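Local coordinates for charybdin (Charybdis maritima, PDB 2B7U), which belongs to the ribosome-inactivating proteins, a family best known from plants, and has a mixed beta sheet packed against a largely helical body, at residues R81-Q86 against R152-S157; W91-R96 against G102-G107; V203-M208 against D234-F239; I209-S212 against C217-F220. All blocks are in the same frame, centred on the assembly; numbering follows the deposited sequence.

Contact 1: residues R81-Q86 against R152-S157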
loop_
_atom_site.group_PDB
_atom_site.type_symbol
_atom_site.label_atom_id
_atom_site.label_comp_id
_atom_site.label_asym_id
_atom_site.label_seq_id
_atom_site.Cartn_x
_atom_site.Cartn_y
_atom_site.Cartn_z
ATOM N N ARG A 81 -2.143 7.509 5.109
ATOM C CA ARG A 81 -2.955 8.437 5.896
ATOM C C ARG A 81 -2.482 9.886 5.882
ATOM O O ARG A 81 -3.284 10.816 6.077
ATOM C CB ARG A 81 -3.054 7.967 7.350
ATOM C CG ARG A 81 -3.983 8.787 8.273
ATOM C CD ARG A 81 -5.345 9.010 7.690
ATOM N NE ARG A 81 -6.018 7.760 7.352
ATOM C CZ ARG A 81 -6.956 7.639 6.412
ATOM N NH1 ARG A 81 -7.372 8.699 5.723
ATOM N NH2 ARG A 81 -7.504 6.464 6.172
ATOM N N GLY A 82 -1.186 10.108 5.685
ATOM C CA GLY A 82 -0.676 11.474 5.684
ATOM C C GLY A 82 0.787 11.535 5.339
ATOM O O GLY A 82 1.420 10.518 5.155
ATOM N N TYR A 83 1.297 12.748 5.220
ATOM C CA TYR A 83 2.716 12.938 4.934
ATOM C C TYR A 83 3.187 14.271 5.505
ATOM O O TYR A 83 2.387 15.175 5.792
ATOM C CB TYR A 83 3.002 12.829 3.442
ATOM C CG TYR A 83 2.589 14.057 2.686
ATOM C CD1 TYR A 83 3.488 15.084 2.419
ATOM C CD2 TYR A 83 1.275 14.206 2.237
ATOM C CE1 TYR A 83 3.080 16.239 1.752
ATOM C CE2 TYR A 83 0.864 15.359 1.560
ATOM C CZ TYR A 83 1.780 16.353 1.307
ATOM O OH TYR A 83 1.382 17.498 0.646
ATOM N N GLN A 84 4.499 14.363 5.670
ATOM C CA GLN A 84 5.114 15.542 6.264
ATOM C C GLN A 84 5.915 16.347 5.246
ATOM O O GLN A 84 6.762 15.795 4.548
ATOM C CB GLN A 84 6.060 15.124 7.375
ATOM C CG GLN A 84 6.516 16.299 8.216
ATOM C CD GLN A 84 7.364 15.918 9.398
ATOM O OE1 GLN A 84 7.240 16.526 10.477
ATOM N NE2 GLN A 84 8.244 14.961 9.211
ATOM N N MET A 85 5.681 17.658 5.224
ATOM C CA MET A 85 6.499 18.581 4.422
ATOM C C MET A 85 7.826 18.858 5.120
ATOM O O MET A 85 7.915 18.771 6.343
ATOM C CB MET A 85 5.751 19.878 4.187
ATOM C CG MET A 85 4.546 19.703 3.278
ATOM S SD MET A 85 3.612 21.194 2.965
ATOM C CE MET A 85 4.655 22.087 1.808
ATOM N N GLN A 86 8.849 19.208 4.334
ATOM C CA GLN A 86 10.221 19.323 4.830
ATOM C C GLN A 86 10.522 20.620 5.570
ATOM O O GLN A 86 11.245 20.597 6.564
ATOM C CB GLN A 86 11.219 19.166 3.681
ATOM C CG GLN A 86 12.676 19.165 4.100
ATOM C CD GLN A 86 13.587 18.597 3.041
ATOM O OE1 GLN A 86 13.136 18.177 1.983
ATOM N NE2 GLN A 86 14.877 18.607 3.307
ATOM N N ARG A 152 -2.892 19.087 -7.180
ATOM C CA ARG A 152 -2.549 18.107 -8.241
ATOM C C ARG A 152 -1.205 17.422 -7.991
ATOM O O ARG A 152 -1.111 16.192 -8.080
ATOM C CB ARG A 152 -2.470 18.752 -9.623
ATOM C CG ARG A 152 -3.767 19.053 -10.296
ATOM C CD ARG A 152 -3.567 18.938 -11.809
ATOM N NE ARG A 152 -4.154 20.045 -12.543
ATOM C CZ ARG A 152 -3.915 20.299 -13.830
ATOM N NH1 ARG A 152 -3.088 19.519 -14.538
ATOM N NH2 ARG A 152 -4.501 21.338 -14.418
ATOM N N ASP A 153 -0.170 18.229 -7.718
ATOM C CA ASP A 153 1.185 17.724 -7.483
ATOM C C ASP A 153 1.182 16.774 -6.285
ATOM O O ASP A 153 1.832 15.712 -6.307
ATOM C CB ASP A 153 2.155 18.852 -7.128
ATOM C CG ASP A 153 2.564 19.730 -8.312
ATOM O OD1 ASP A 153 2.338 19.368 -9.469
ATOM O OD2 ASP A 153 3.161 20.806 -8.049
ATOM N N ARG A 154 0.467 17.161 -5.227
ATOM C CA ARG A 154 0.432 16.338 -4.015
ATOM C C ARG A 154 -0.249 15.010 -4.288
ATOM O O ARG A 154 0.280 13.941 -3.945
ATOM C CB ARG A 154 -0.296 17.047 -2.885
ATOM C CG ARG A 154 0.416 18.287 -2.370
ATOM C CD ARG A 154 -0.509 19.060 -1.434
ATOM N NE ARG A 154 0.251 19.974 -0.577
ATOM C CZ ARG A 154 -0.255 20.678 0.431
ATOM N NH1 ARG A 154 -1.556 20.697 0.683
ATOM N NH2 ARG A 154 0.562 21.389 1.200
ATOM N N ALA A 155 -1.414 15.073 -4.916
ATOM C CA ALA A 155 -2.192 13.858 -5.181
ATOM C C ALA A 155 -1.449 12.922 -6.142
ATOM O O ALA A 155 -1.390 11.695 -5.926
ATOM C CB ALA A 155 -3.545 14.215 -5.724
ATOM N N ARG A 156 -0.838 13.472 -7.185
ATOM C CA ARG A 156 -0.119 12.637 -8.138
ATOM C C ARG A 156 1.028 11.925 -7.444
ATOM O O ARG A 156 1.282 10.729 -7.634
ATOM C CB ARG A 156 0.424 13.457 -9.302
ATOM C CG ARG A 156 1.062 12.589 -10.388
ATOM C CD ARG A 156 1.668 13.446 -11.494
ATOM N NE ARG A 156 1.923 12.669 -12.706
ATOM C CZ ARG A 156 2.925 11.804 -12.849
ATOM N NH1 ARG A 156 3.077 11.130 -13.998
ATOM N NH2 ARG A 156 3.776 11.615 -11.846
ATOM N N SER A 157 1.744 12.676 -6.621
ATOM C CA SER A 157 2.877 12.141 -5.933
ATOM C C SER A 157 2.474 11.051 -4.936
ATOM O O SER A 157 3.198 10.060 -4.774
ATOM C CB SER A 157 3.617 13.265 -5.231
ATOM O OG SER A 157 4.103 14.197 -6.181
#
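Tyr83 and Arg154 meet where the mixed sheet of the ribosome-inactivating protein fold packs on the helical body. Tyr83 lies on strand 80-84 and Arg154 on helix 151-170. Their CA atoms are 9.8 Å apart, so side chains bridge the gap. The Tyr83 hydroxyl lies over one face of the Arg154 guanidinium. Tyr83 OH is 3.0 Å from Arg154 NE, but the angle is too poor for a hydrogen bond. It also touches the aliphatic arm, with Tyr83 OH 3.2 Å from Arg154 CD. Relative to the tyrosine ring, Arg154 NE lies at the edge, near the ring plane. The ring and guanidinium planes are 81° apart. Met85 adds a second touch. Its SD is 3.5 Å from Arg154 NH2 and comes at an oblique angle.

The arginine reaches both residues because its chain is extended from CG to NE. The N-H of Arg154 NE is used elsewhere, in a hydrogen bond to Ser148 O. Leu92 of the next strand touches Tyr83, Met85 and Arg154, and Leu145 of helix 135-147 packs on the tyrosine. At the start of strand 80-84, Arg81 and Gly82 both face Arg72, forming a classic beta bulge. One turn after Asp153 in the helix, Ser157 OG donates a hydrogen bond of 2.7 Å to Asp153 O, on the opposite face of that carbonyl from Ser157 N.

Contact 2: residues W91-R96 against G102-G107; sequences WLELER and GHLIEG
The loop between strands 91-93 and 109-110 folds back over the first of them, and the Glu93 carboxylate holds two consecutive backbone N-H groups of that loop. Leu104 N donates to Glu93 OE1 at 2.8 Å, with an N-H...O angle of 155°. This bond uses the syn lone pair of OE1. Ile105 N donates to Glu93 OE2 at 3.0 Å, but from above the carboxylate plane, 45° out of it. The glutamate reaches the loop with CG anti to its backbone N (chi1 176°) and the rest of the chain extended. Ser108 OG is a further hydrogen-bonding partner of Glu93 OE2. The same hydroxyl is also hydrogen-bonded to His103 ND1 and Ile105 O, so its partners probably share it. His103 CB packs 3.6 Å from Glu93 OE2.

In the mixed sheet of this fold, strand 91-93 runs between strand 80-84 and the edge strand 109-110. The loop lies across the sheet here: Ile105 touches Arg72 and Leu104 touches His74, both of strand 67-74. Ile105 lays its CG2 over one face of the Trp91 indole, offset toward the rim. This is a CH-pi contact, with Ile105 CG2 4.1 Å from the centroid of the five-membered ring. The two side chains cross at about a right angle. Arg72 makes a cation-pi contact with the same indole. Near Gly107, one water accepts from Trp91 N at 2.9 Å and donates to Gly107 O.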
loop_
_atom_site.group_PDB
_atom_site.type_symbol
_atom_site.label_atom_id
_atom_site.label_comp_id
_atom_site.label_asym_id
_atom_site.label_seq_id
_atom_site.Cartn_x
_atom_site.Cartn_y
_atom_site.Cartn_z
ATOM N N TRP A 91 2.317 18.457 8.889
ATOM C CA TRP A 91 1.636 17.220 8.501
ATOM C C TRP A 91 0.350 17.507 7.751
ATOM O O TRP A 91 -0.442 18.358 8.172
ATOM C CB TRP A 91 1.312 16.380 9.734
ATOM C CG TRP A 91 2.491 15.652 10.233
ATOM C CD1 TRP A 91 3.318 16.026 11.244
ATOM C CD2 TRP A 91 2.996 14.400 9.745
ATOM N NE1 TRP A 91 4.302 15.088 11.419
ATOM C CE2 TRP A 91 4.136 14.080 10.511
ATOM C CE3 TRP A 91 2.599 13.517 8.738
ATOM C CZ2 TRP A 91 4.877 12.897 10.301
ATOM C CZ3 TRP A 91 3.345 12.363 8.522
ATOM C CH2 TRP A 91 4.477 12.068 9.298
ATOM N N LEU A 92 0.182 16.816 6.629
ATOM C CA LEU A 92 -1.044 16.817 5.849
ATOM C C LEU A 92 -1.664 15.450 6.003
ATOM O O LEU A 92 -0.953 14.455 5.961
ATOM C CB LEU A 92 -0.751 17.032 4.371
ATOM C CG LEU A 92 -0.313 18.407 3.873
ATOM C CD1 LEU A 92 -1.360 19.433 4.247
ATOM C CD2 LEU A 92 1.056 18.770 4.382
ATOM N N GLU A 93 -2.984 15.401 6.143
ATOM C CA GLU A 93 -3.688 14.161 6.379
ATOM C C GLU A 93 -4.831 13.964 5.386
ATOM O O GLU A 93 -5.608 14.890 5.139
ATOM C CB GLU A 93 -4.216 14.164 7.832
ATOM C CG GLU A 93 -5.054 12.978 8.193
ATOM C CD GLU A 93 -5.397 12.888 9.665
ATOM O OE1 GLU A 93 -6.316 12.085 9.977
ATOM O OE2 GLU A 93 -4.771 13.586 10.493
ATOM N N LEU A 94 -4.945 12.751 4.855
ATOM C CA LEU A 94 -5.979 12.392 3.894
ATOM C C LEU A 94 -7.290 12.147 4.622
ATOM O O LEU A 94 -7.309 11.629 5.732
ATOM C CB LEU A 94 -5.577 11.141 3.099
ATOM C CG LEU A 94 -4.480 11.396 2.052
ATOM C CD1 LEU A 94 -3.090 11.453 2.660
ATOM C CD2 LEU A 94 -4.494 10.317 0.957
ATOM N N GLU A 95 -8.382 12.549 3.997
ATOM C CA GLU A 95 -9.717 12.328 4.543
ATOM C C GLU A 95 -10.033 10.847 4.729
ATOM O O GLU A 95 -9.409 10.016 4.114
ATOM C CB GLU A 95 -10.758 12.943 3.596
ATOM C CG GLU A 95 -10.759 14.461 3.569
ATOM C CD GLU A 95 -11.564 15.023 2.399
ATOM O OE1 GLU A 95 -11.877 16.231 2.400
ATOM O OE2 GLU A 95 -11.869 14.267 1.463
ATOM N N ARG A 96 -11.061 10.578 5.544
ATOM C CA ARG A 96 -11.612 9.245 5.917
ATOM C C ARG A 96 -11.385 9.067 7.416
ATOM O O ARG A 96 -12.065 9.721 8.193
ATOM C CB ARG A 96 -11.058 8.090 5.093
ATOM C CG ARG A 96 -11.343 8.213 3.596
ATOM C CD ARG A 96 -12.772 7.905 3.211
ATOM N NE ARG A 96 -12.817 6.686 2.414
ATOM C CZ ARG A 96 -12.244 6.542 1.218
ATOM N NH1 ARG A 96 -11.546 7.524 0.663
ATOM N NH2 ARG A 96 -12.347 5.381 0.588
ATOM N N GLY A 102 -12.159 12.676 13.945
ATOM C CA GLY A 102 -11.082 13.606 14.283
ATOM C C GLY A 102 -9.773 13.218 13.615
ATOM O O GLY A 102 -9.711 12.221 12.902
ATOM N N HIS A 103 -8.717 13.985 13.867
ATOM C CA HIS A 103 -7.433 13.787 13.178
ATOM C C HIS A 103 -6.670 12.564 13.698
ATOM O O HIS A 103 -6.431 12.424 14.902
ATOM C CB HIS A 103 -6.545 15.027 13.323
ATOM C CG HIS A 103 -7.101 16.256 12.667
ATOM N ND1 HIS A 103 -6.419 16.950 11.691
ATOM C CD2 HIS A 103 -8.271 16.916 12.848
ATOM C CE1 HIS A 103 -7.144 17.981 11.298
ATOM N NE2 HIS A 103 -8.272 17.985 11.985
ATOM N N LEU A 104 -6.275 11.685 12.782
ATOM C CA LEU A 104 -5.418 10.545 13.126
ATOM C C LEU A 104 -3.960 10.981 13.338
ATOM O O LEU A 104 -3.169 10.245 13.931
ATOM C CB LEU A 104 -5.507 9.466 12.048
ATOM C CG LEU A 104 -6.798 8.640 12.014
ATOM C CD1 LEU A 104 -6.934 7.905 10.685
ATOM C CD2 LEU A 104 -6.865 7.654 13.189
ATOM N N ILE A 105 -3.599 12.144 12.802
ATOM C CA ILE A 105 -2.292 12.737 12.989
ATOM C C ILE A 105 -2.448 14.090 13.705
ATOM O O ILE A 105 -3.002 15.046 13.159
ATOM C CB ILE A 105 -1.584 12.911 11.627
ATOM C CG1 ILE A 105 -1.475 11.550 10.925
ATOM C CG2 ILE A 105 -0.208 13.551 11.821
ATOM C CD1 ILE A 105 -1.000 11.630 9.489
ATOM N N GLU A 106 -1.976 14.174 14.942
ATOM C CA GLU A 106 -2.199 15.377 15.724
ATOM C C GLU A 106 -1.566 16.580 15.047
ATOM O O GLU A 106 -0.404 16.538 14.635
ATOM C CB GLU A 106 -1.631 15.231 17.138
ATOM C CG GLU A 106 -1.885 16.451 18.037
ATOM C CD GLU A 106 -1.157 16.362 19.372
ATOM O OE1 GLU A 106 -0.738 15.242 19.757
ATOM O OE2 GLU A 106 -1.005 17.411 20.033
ATOM N N GLY A 107 -2.341 17.651 14.924
ATOM C CA GLY A 107 -1.837 18.914 14.403
ATOM C C GLY A 107 -1.827 19.012 12.888
ATOM O O GLY A 107 -1.371 20.014 12.331
HETATM O O HOH W 1 1.609 19.840 11.299
#

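Contact 3: residues V203-M208 against D234-F239; sequences VRFSFM and DELLNF
Segments 203-208 and 234-239, on helices 202-214 and 233-237, are nearest at Phe205 and Leu236, whose CA atoms are 7.5 Å apart. The contact is buried and apolar, and no hydrogen bond crosses it. Leu236 points its two methyls at the other helix. Its CD1 sits over the centre of one face of the Phe205 ring. The distance from Leu236 CD1 to the ring centroid is 3.8 Å, only 5° off the ring normal, a nearly vertical CH-pi contact. Leu236 CD2 lies toward the root of the ring, 3.8 Å from Phe205 CD2 and 4.0 Å from Phe205 CB. The two methyls therefore lie along one side of the ring. The leucine CG stands anti to the backbone N (chi1 -172°), which carries both methyls across the gap. The two side chains cross at about a right angle. Met208, one turn further along its helix, closes on the same methyl, with Met208 SD 4.2 Å from Leu236 CD2.

The small hairpin of strands 223-225 and 228-230 borders the contact. Ile225 touches both Phe205 and Leu236, and Ile230 packs on Leu236. Gln223 touches Met208, and Ile209 of helix 202-214 packs on Leu236 and Leu237.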
loop_
_atom_site.group_PDB
_atom_site.type_symbol
_atom_site.label_atom_id
_atom_site.label_comp_id
_atom_site.label_asym_id
_atom_site.label_seq_id
_atom_site.Cartn_x
_atom_site.Cartn_y
_atom_site.Cartn_z
ATOM N N VAL A 203 -8.465 -6.815 -0.648
ATOM C CA VAL A 203 -9.257 -6.996 0.564
ATOM C C VAL A 203 -10.050 -8.299 0.431
ATOM O O VAL A 203 -10.072 -9.141 1.347
ATOM C CB VAL A 203 -10.187 -5.775 0.801
ATOM C CG1 VAL A 203 -11.149 -6.073 1.883
ATOM C CG2 VAL A 203 -9.350 -4.558 1.103
ATOM N N ARG A 204 -10.720 -8.473 -0.707
ATOM C CA ARG A 204 -11.523 -9.684 -0.962
ATOM C C ARG A 204 -10.654 -10.955 -0.996
ATOM O O ARG A 204 -10.998 -11.982 -0.399
ATOM C CB ARG A 204 -12.246 -9.553 -2.290
ATOM C CG ARG A 204 -13.486 -8.729 -2.305
ATOM C CD ARG A 204 -14.440 -9.311 -3.385
ATOM N NE ARG A 204 -13.726 -9.483 -4.647
ATOM C CZ ARG A 204 -13.697 -10.579 -5.412
ATOM N NH1 ARG A 204 -14.391 -11.678 -5.133
ATOM N NH2 ARG A 204 -12.975 -10.565 -6.517
ATOM N N PHE A 205 -9.529 -10.913 -1.708
ATOM C CA PHE A 205 -8.627 -12.064 -1.769
ATOM C C PHE A 205 -8.058 -12.409 -0.392
ATOM O O PHE A 205 -7.945 -13.600 -0.039
ATOM C CB PHE A 205 -7.452 -11.766 -2.716
ATOM C CG PHE A 205 -7.800 -11.713 -4.191
ATOM C CD1 PHE A 205 -6.851 -11.231 -5.101
ATOM C CD2 PHE A 205 -9.005 -12.155 -4.681
ATOM C CE1 PHE A 205 -7.123 -11.215 -6.469
ATOM C CE2 PHE A 205 -9.272 -12.130 -6.063
ATOM C CZ PHE A 205 -8.322 -11.667 -6.929
ATOM N N SER A 206 -7.686 -11.405 0.389
ATOM C CA SER A 206 -7.164 -11.669 1.738
ATOM C C SER A 206 -8.209 -12.417 2.546
ATOM O O SER A 206 -7.872 -13.371 3.236
ATOM C CB SER A 206 -6.802 -10.372 2.447
ATOM O OG SER A 206 -5.660 -9.779 1.836
ATOM N N PHE A 207 -9.450 -11.958 2.472
ATOM C CA PHE A 207 -10.534 -12.595 3.204
ATOM C C PHE A 207 -10.731 -14.030 2.747
ATOM O O PHE A 207 -10.869 -14.957 3.565
ATOM C CB PHE A 207 -11.844 -11.832 3.014
ATOM C CG PHE A 207 -12.989 -12.452 3.756
ATOM C CD1 PHE A 207 -13.854 -13.302 3.102
ATOM C CD2 PHE A 207 -13.129 -12.241 5.125
ATOM C CE1 PHE A 207 -14.894 -13.923 3.800
ATOM C CE2 PHE A 207 -14.174 -12.847 5.819
ATOM C CZ PHE A 207 -15.042 -13.679 5.146
ATOM N N MET A 208 -10.798 -14.243 1.427
ATOM C CA MET A 208 -10.983 -15.617 0.922
ATOM C C MET A 208 -9.908 -16.576 1.433
ATOM O O MET A 208 -10.171 -17.751 1.757
ATOM C CB MET A 208 -10.956 -15.672 -0.615
ATOM C CG MET A 208 -12.050 -14.951 -1.280
ATOM S SD MET A 208 -11.756 -14.932 -3.073
ATOM C CE MET A 208 -12.959 -13.720 -3.499
ATOM N N ASP A 234 -4.685 -21.777 -2.035
ATOM C CA ASP A 234 -3.226 -21.880 -2.098
ATOM C C ASP A 234 -2.660 -21.161 -3.323
ATOM O O ASP A 234 -1.661 -20.434 -3.234
ATOM C CB ASP A 234 -2.778 -23.337 -2.131
ATOM C CG ASP A 234 -1.273 -23.484 -2.116
ATOM O OD1 ASP A 234 -0.751 -24.433 -2.740
ATOM O OD2 ASP A 234 -0.608 -22.650 -1.477
ATOM N N GLU A 235 -3.306 -21.346 -4.468
ATOM C CA GLU A 235 -2.835 -20.724 -5.697
ATOM C C GLU A 235 -3.045 -19.224 -5.631
ATOM O O GLU A 235 -2.227 -18.460 -6.129
ATOM C CB GLU A 235 -3.566 -21.275 -6.910
ATOM C CG GLU A 235 -3.248 -22.682 -7.261
ATOM C CD GLU A 235 -4.226 -23.191 -8.303
ATOM O OE1 GLU A 235 -3.837 -23.294 -9.492
ATOM O OE2 GLU A 235 -5.391 -23.454 -7.937
ATOM N N LEU A 236 -4.138 -18.799 -5.014
ATOM C CA LEU A 236 -4.393 -17.354 -4.894
ATOM C C LEU A 236 -3.345 -16.688 -3.993
ATOM O O LEU A 236 -2.845 -15.574 -4.274
ATOM C CB LEU A 236 -5.804 -17.127 -4.389
ATOM C CG LEU A 236 -6.297 -15.689 -4.395
ATOM C CD1 LEU A 236 -6.328 -15.102 -5.828
ATOM C CD2 LEU A 236 -7.628 -15.613 -3.772
ATOM N N LEU A 237 -2.998 -17.376 -2.902
ATOM C CA LEU A 237 -2.039 -16.845 -1.932
ATOM C C LEU A 237 -0.670 -16.525 -2.568
ATOM O O LEU A 237 0.015 -15.599 -2.146
ATOM C CB LEU A 237 -1.882 -17.819 -0.746
ATOM C CG LEU A 237 -0.927 -17.372 0.364
ATOM C CD1 LEU A 237 -1.322 -16.002 0.939
ATOM C CD2 LEU A 237 -0.850 -18.450 1.450
ATOM N N ASN A 238 -0.303 -17.286 -3.602
ATOM C CA ASN A 238 0.959 -17.088 -4.322
ATOM C C ASN A 238 1.068 -15.694 -4.931
ATOM O O ASN A 238 2.190 -15.184 -5.144
ATOM C CB ASN A 238 1.100 -18.125 -5.430
ATOM C CG ASN A 238 1.487 -19.520 -4.931
ATOM O OD1 ASN A 238 1.360 -20.491 -5.690
ATOM N ND2 ASN A 238 1.966 -19.640 -3.677
ATOM N N PHE A 239 -0.070 -15.056 -5.208
ATOM C CA PHE A 239 -0.064 -13.674 -5.722
ATOM C C PHE A 239 0.218 -12.622 -4.657
ATOM O O PHE A 239 0.657 -11.515 -4.996
ATOM C CB PHE A 239 -1.410 -13.333 -6.380
ATOM C CG PHE A 239 -1.643 -14.041 -7.676
ATOM C CD1 PHE A 239 -2.118 -15.345 -7.689
ATOM C CD2 PHE A 239 -1.357 -13.413 -8.889
ATOM C CE1 PHE A 239 -2.328 -16.025 -8.898
ATOM C CE2 PHE A 239 -1.581 -14.083 -10.105
ATOM C CZ PHE A 239 -2.069 -15.397 -10.089
#

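Contact 4: residues I209-S212 against C217-F220; sequences ILKS and CYKF
The Tyr218 ring carries the Lys211 side chain on one face and the Ser212 hydroxyl at its edge. Lys211 CB lies over the centre of the face, 4.1 Å from the ring centroid and 10° off the normal, a CH-pi contact. The next carbon adds to it, with Lys211 CG 3.7 Å from Tyr218 CD1. The lysine chain bends at its second torsion (chi2 75°), and its amino group, Lys211 NZ, turns off to donate a hydrogen bond to Asp248 O.

Ser212 OG approaches near the plane of the tyrosine ring, 3.4 Å from Tyr218 CD2. It also lies 3.8 Å from Phe220 CD1, oblique to that second ring. The hydroxyl thus sits close to two aromatic side chains, while its hydrogen bond goes to Met208 O, one turn back in its own helix. On the loop, Lys219 NZ donates to Tyr218 O at 2.9 Å, from above the carbonyl plane.

The contact lies at the surface, where the chain leaves helix 202-214 and turns back along it toward strand 223-225. A disulfide joins Cys217 to Cys254 near the C-terminus. Phe220 reaches Ala233 and Leu236 of helix 233-237, and both aromatic rings touch Met208 of helix 202-214.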
loop_
_atom_site.group_PDB
_atom_site.type_symbol
_atom_site.label_atom_id
_atom_site.label_comp_id
_atom_site.label_asym_id
_atom_site.label_seq_id
_atom_site.Cartn_x
_atom_site.Cartn_y
_atom_site.Cartn_z
ATOM N N ILE A 209 -8.672 -16.101 1.443
ATOM C CA ILE A 209 -7.509 -16.912 1.860
ATOM C C ILE A 209 -7.585 -17.232 3.350
ATOM O O ILE A 209 -7.485 -18.405 3.732
ATOM C CB ILE A 209 -6.207 -16.196 1.517
ATOM C CG1 ILE A 209 -6.040 -16.168 -0.016
ATOM C CG2 ILE A 209 -4.999 -16.877 2.170
ATOM C CD1 ILE A 209 -5.081 -15.121 -0.455
ATOM N N LEU A 210 -7.803 -16.231 4.197
ATOM C CA LEU A 210 -7.849 -16.495 5.634
ATOM C C LEU A 210 -9.116 -17.258 6.024
ATOM O O LEU A 210 -9.076 -18.101 6.906
ATOM C CB LEU A 210 -7.750 -15.208 6.428
ATOM C CG LEU A 210 -6.419 -14.498 6.310
ATOM C CD1 LEU A 210 -6.378 -13.346 7.282
ATOM C CD2 LEU A 210 -5.250 -15.451 6.567
ATOM N N LYS A 211 -10.239 -16.973 5.376
ATOM C CA LYS A 211 -11.462 -17.715 5.707
ATOM C C LYS A 211 -11.303 -19.168 5.270
ATOM O O LYS A 211 -11.773 -20.093 5.979
ATOM C CB LYS A 211 -12.720 -17.025 5.133
ATOM C CG LYS A 211 -13.989 -17.419 5.864
ATOM C CD LYS A 211 -14.145 -16.776 7.205
ATOM C CE LYS A 211 -15.462 -17.195 7.844
ATOM N NZ LYS A 211 -15.631 -16.624 9.190
ATOM N N SER A 212 -10.652 -19.423 4.130
ATOM C CA SER A 212 -10.372 -20.791 3.693
ATOM C C SER A 212 -9.517 -21.535 4.727
ATOM O O SER A 212 -9.772 -22.714 5.014
ATOM C CB SER A 212 -9.676 -20.819 2.338
ATOM O OG SER A 212 -10.601 -20.461 1.330
ATOM N N CYS A 217 -16.189 -24.903 6.476
ATOM C CA CYS A 217 -17.433 -24.741 5.750
ATOM C C CYS A 217 -17.397 -23.658 4.687
ATOM O O CYS A 217 -18.351 -23.528 3.920
ATOM C CB CYS A 217 -18.561 -24.454 6.730
ATOM S SG CYS A 217 -18.833 -25.902 7.863
ATOM N N TYR A 218 -16.318 -22.891 4.614
ATOM C CA TYR A 218 -16.209 -21.829 3.624
ATOM C C TYR A 218 -15.924 -22.463 2.265
ATOM O O TYR A 218 -15.104 -23.366 2.146
ATOM C CB TYR A 218 -15.097 -20.858 4.006
ATOM C CG TYR A 218 -14.897 -19.763 2.981
ATOM C CD1 TYR A 218 -15.770 -18.684 2.910
ATOM C CD2 TYR A 218 -13.858 -19.838 2.062
ATOM C CE1 TYR A 218 -15.582 -17.677 1.958
ATOM C CE2 TYR A 218 -13.669 -18.857 1.108
ATOM C CZ TYR A 218 -14.540 -17.788 1.056
ATOM O OH TYR A 218 -14.345 -16.809 0.086
ATOM N N LYS A 219 -16.618 -22.006 1.242
ATOM C CA LYS A 219 -16.396 -22.533 -0.102
ATOM C C LYS A 219 -15.618 -21.533 -0.969
ATOM O O LYS A 219 -16.080 -20.421 -1.230
ATOM C CB LYS A 219 -17.734 -22.957 -0.726
ATOM C CG LYS A 219 -18.364 -24.138 0.052
ATOM C CD LYS A 219 -17.429 -25.393 0.088
ATOM C CE LYS A 219 -17.497 -26.217 1.395
ATOM N NZ LYS A 219 -16.316 -26.014 2.337
ATOM N N PHE A 220 -14.395 -21.922 -1.320
ATOM C CA PHE A 220 -13.544 -21.082 -2.173
ATOM C C PHE A 220 -14.074 -21.154 -3.585
ATOM O O PHE A 220 -14.283 -22.233 -4.141
ATOM C CB PHE A 220 -12.093 -21.526 -2.154
ATOM C CG PHE A 220 -11.175 -20.635 -2.955
ATOM C CD1 PHE A 220 -10.589 -19.534 -2.366
ATOM C CD2 PHE A 220 -10.913 -20.904 -4.302
ATOM C CE1 PHE A 220 -9.734 -18.710 -3.097
ATOM C CE2 PHE A 220 -10.076 -20.076 -5.031
ATOM C CZ PHE A 220 -9.515 -18.978 -4.448
#

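The four contacts form two pairs. Contacts 1 and 2 have centres 13 Å apart and share the mixed sheet, where strands 80-84 and 91-93 are neighbours. Probable backbone hydrogen bonds join them, with Tyr83 O 2.9 Å from Leu92 N and Arg81 O 2.8 Å from Leu94 N. Both segments of contact 2 fall in the chain between the two segments of contact 1. Contacts 3 and 4 have centres 10 Å apart and both use helix 202-214. They touch through Met208 CG and Tyr218 OH, 3.3 Å apart, and through Ile209 CD1, 3.8 Å from Leu237 CA. Contacts 1 and 3 lie about 30 Å apart between centres, on opposite sides of the chain's centre.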